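Local structure of ABC transporter (Thermotoga maritima, 1JI0) at residues Val56-Gly61 against Ile70-Ala75. The protein binds ATP and is probably the ATP-hydrolysing subunit of an ABC transporter for branched-chain amino acids. Sequence-based numbering, arbitrary orientation.
Sequences VRAQKG and ITNKPA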
ATOM      1  N   VAL A  56      -7.348  12.241  -6.670  1.00 35.89           N
ATOM      2  CA  VAL A  56      -8.320  13.169  -6.117  1.00 37.22           C
ATOM      3  C   VAL A  56      -7.509  14.426  -5.831  1.00 38.17           C
ATOM      4  O   VAL A  56      -6.312  14.337  -5.564  1.00 38.28           O
ATOM      5  CB  VAL A  56      -8.976  12.617  -4.829  1.00 37.39           C
ATOM      6  CG1 VAL A  56      -7.932  12.380  -3.756  1.00 37.23           C
ATOM      7  CG2 VAL A  56     -10.026  13.585  -4.332  1.00 38.15           C
ATOM      8  N   ARG A  57      -8.139  15.591  -5.898  1.00 38.06           N
ATOM      9  CA  ARG A  57      -7.420  16.839  -5.682  1.00 38.67           C
ATOM     10  C   ARG A  57      -7.128  17.217  -4.236  1.00 38.72           C
ATOM     11  O   ARG A  57      -7.946  17.008  -3.339  1.00 38.19           O
ATOM     12  CB  ARG A  57      -8.169  18.001  -6.345  1.00 39.30           C
ATOM     13  CG  ARG A  57      -7.426  19.325  -6.257  1.00 41.02           C
ATOM     14  CD  ARG A  57      -8.280  20.484  -6.740  1.00 43.05           C
ATOM     15  NE  ARG A  57      -7.631  21.769  -6.502  1.00 44.06           N
ATOM     16  CZ  ARG A  57      -6.513  22.164  -7.099  1.00 44.94           C
ATOM     17  NH1 ARG A  57      -5.994  23.350  -6.812  1.00 44.97           N
ATOM     18  NH2 ARG A  57      -5.917  21.377  -7.988  1.00 44.88           N
ATOM     19  N   ALA A  58      -5.947  17.790  -4.027  1.00 38.28           N
ATOM     20  CA  ALA A  58      -5.533  18.247  -2.711  1.00 38.61           C
ATOM     21  C   ALA A  58      -5.731  19.760  -2.714  1.00 38.96           C
ATOM     22  O   ALA A  58      -4.971  20.486  -3.346  1.00 39.11           O
ATOM     23  CB  ALA A  58      -4.067  17.905  -2.472  1.00 37.32           C
ATOM     24  N   GLN A  59      -6.760  20.221  -2.010  1.00 39.87           N
ATOM     25  CA  GLN A  59      -7.087  21.643  -1.942  1.00 41.86           C
ATOM     26  C   GLN A  59      -6.086  22.437  -1.106  1.00 40.89           C
ATOM     27  O   GLN A  59      -5.930  23.644  -1.286  1.00 40.66           O
ATOM     28  CB  GLN A  59      -8.485  21.830  -1.341  1.00 43.68           C
ATOM     29  CG  GLN A  59      -9.516  20.800  -1.794  1.00 47.74           C
ATOM     30  CD  GLN A  59      -9.929  20.961  -3.242  1.00 49.86           C
ATOM     31  OE1 GLN A  59     -10.914  20.362  -3.690  1.00 50.38           O
ATOM     32  NE2 GLN A  59      -9.178  21.772  -3.986  1.00 51.41           N
ATOM     33  N   LYS A  60      -5.417  21.761  -0.182  1.00 39.51           N
ATOM     34  CA  LYS A  60      -4.456  22.432   0.675  1.00 38.82           C
ATOM     35  C   LYS A  60      -3.380  21.455   1.135  1.00 37.33           C
ATOM     36  O   LYS A  60      -3.623  20.254   1.218  1.00 36.60           O
ATOM     37  CB  LYS A  60      -5.187  23.033   1.876  1.00 40.69           C
ATOM     38  CG  LYS A  60      -4.837  24.482   2.159  1.00 44.41           C
ATOM     39  CD  LYS A  60      -5.880  25.138   3.061  1.00 46.62           C
ATOM     40  CE  LYS A  60      -7.256  25.167   2.395  1.00 47.78           C
ATOM     41  NZ  LYS A  60      -7.246  25.938   1.115  1.00 47.34           N
ATOM     42  N   GLY A  61      -2.191  21.982   1.421  1.00 35.60           N
ATOM     43  CA  GLY A  61      -1.086  21.148   1.865  1.00 34.28           C
ATOM     44  C   GLY A  61      -0.256  20.602   0.719  1.00 33.55           C
ATOM     45  O   GLY A  61      -0.537  20.876  -0.450  1.00 32.84           O
ATOM     46  N   ILE A  70       5.068  16.868  -5.291  1.00 28.44           N
ATOM     47  CA  ILE A  70       4.333  16.252  -6.391  1.00 27.24           C
ATOM     48  C   ILE A  70       2.843  16.481  -6.188  1.00 27.82           C
ATOM     49  O   ILE A  70       2.018  15.792  -6.779  1.00 29.18           O
ATOM     50  CB  ILE A  70       4.575  14.722  -6.473  1.00 26.62           C
ATOM     51  CG1 ILE A  70       4.243  14.070  -5.124  1.00 24.66           C
ATOM     52  CG2 ILE A  70       6.010  14.435  -6.881  1.00 25.41           C
ATOM     53  CD1 ILE A  70       4.134  12.568  -5.194  1.00 23.29           C
ATOM     54  N   THR A  71       2.516  17.438  -5.328  1.00 28.41           N
ATOM     55  CA  THR A  71       1.138  17.774  -5.023  1.00 31.99           C
ATOM     56  C   THR A  71       0.340  18.082  -6.282  1.00 34.34           C
ATOM     57  O   THR A  71       0.673  19.000  -7.035  1.00 34.70           O
ATOM     58  CB  THR A  71       1.061  18.993  -4.104  1.00 31.66           C
ATOM     59  OG1 THR A  71       1.940  18.803  -2.993  1.00 34.09           O
ATOM     60  CG2 THR A  71      -0.352  19.183  -3.590  1.00 33.46           C
ATOM     61  N   ASN A  72      -0.709  17.297  -6.501  1.00 35.84           N
ATOM     62  CA  ASN A  72      -1.597  17.461  -7.646  1.00 36.76           C
ATOM     63  C   ASN A  72      -0.999  17.195  -9.024  1.00 37.92           C
ATOM     64  O   ASN A  72      -1.543  17.635 -10.036  1.00 37.99           O
ATOM     65  CB  ASN A  72      -2.240  18.851  -7.608  1.00 36.77           C
ATOM     66  CG  ASN A  72      -3.219  18.993  -6.468  1.00 35.40           C
ATOM     67  OD1 ASN A  72      -4.063  18.119  -6.259  1.00 36.87           O
ATOM     68  ND2 ASN A  72      -3.117  20.088  -5.719  1.00 35.33           N
ATOM     69  N   LYS A  73       0.111  16.467  -9.077  1.00 37.60           N
ATOM     70  CA  LYS A  73       0.701  16.141 -10.366  1.00 38.29           C
ATOM     71  C   LYS A  73      -0.171  15.073 -11.005  1.00 39.11           C
ATOM     72  O   LYS A  73      -0.965  14.427 -10.323  1.00 40.04           O
ATOM     73  CB  LYS A  73       2.124  15.605 -10.206  1.00 37.99           C
ATOM     74  CG  LYS A  73       3.184  16.673  -9.966  1.00 38.52           C
ATOM     75  CD  LYS A  73       4.582  16.079 -10.082  1.00 38.61           C
ATOM     76  CE  LYS A  73       5.652  17.153  -9.936  1.00 41.42           C
ATOM     77  NZ  LYS A  73       5.522  18.233 -10.960  1.00 39.90           N
ATOM     78  N   PRO A  74      -0.032  14.866 -12.324  1.00 39.64           N
ATOM     79  CA  PRO A  74      -0.824  13.858 -13.032  1.00 39.16           C
ATOM     80  C   PRO A  74      -0.580  12.451 -12.482  1.00 39.58           C
ATOM     81  O   PRO A  74       0.567  12.036 -12.290  1.00 38.08           O
ATOM     82  CB  PRO A  74      -0.344  13.995 -14.477  1.00 39.32           C
ATOM     83  CG  PRO A  74       0.082  15.435 -14.560  1.00 39.65           C
ATOM     84  CD  PRO A  74       0.818  15.615 -13.265  1.00 39.63           C
ATOM     85  N   ALA A  75      -1.661  11.715 -12.248  1.00 38.88           N
ATOM     86  CA  ALA A  75      -1.555  10.361 -11.722  1.00 39.05           C
ATOM     87  C   ALA A  75      -0.588   9.516 -12.540  1.00 39.21           C
ATOM     88  O   ALA A  75       0.178   8.724 -11.988  1.00 40.14           O
ATOM     89  CB  ALA A  75      -2.934   9.700 -11.699  1.00 39.05           C
TER
HETATM   90  O   HOH W   1      -3.787  15.261  -6.159  1.00 49.69           O
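The carboxamide of Asn-72 pairs with the backbone of Ala-58 through both of its polar atoms, an example of a side-chain amide bonding to the backbone as a peptide group would. Ala-58 N donates to Asn-72 OD1 at 2.9 Å, nearly straight and on a lone pair in the carbonyl plane. Asn-72 ND2 returns an equally straight bond of 3.0 Å to Ala-58 O. The two bonds together fix the rotation of the amide. A water lies within hydrogen-bonding distance of both OD1 and Val-56 O. Asn-72 ND2 lies over one face of the Arg-57 guanidinium, the two planes 10° apart, with Arg-57 NH2 at 3.8 Å from it. Arg-57 CG, anti to its backbone N (chi1 -176°), comes within 3.6 Å of Asn-72 OD1. Beside the amide pairing, Thr-71 CG2 packs against Ala-58 CB and Gly-61 O, while Thr-71 OG1 is hydrogen-bonded to Ile-63 N and Asp-69 OD1. An alanine at Asn-72 would probably leave both Ala-58 backbone groups without these mates and the guanidinium without its flat partner. At the second position of a type II turn's central pair, Asn-72 thus ties the loop leading to helix 75-80 to the approach to strand 60-65 by neutral, directional bonds.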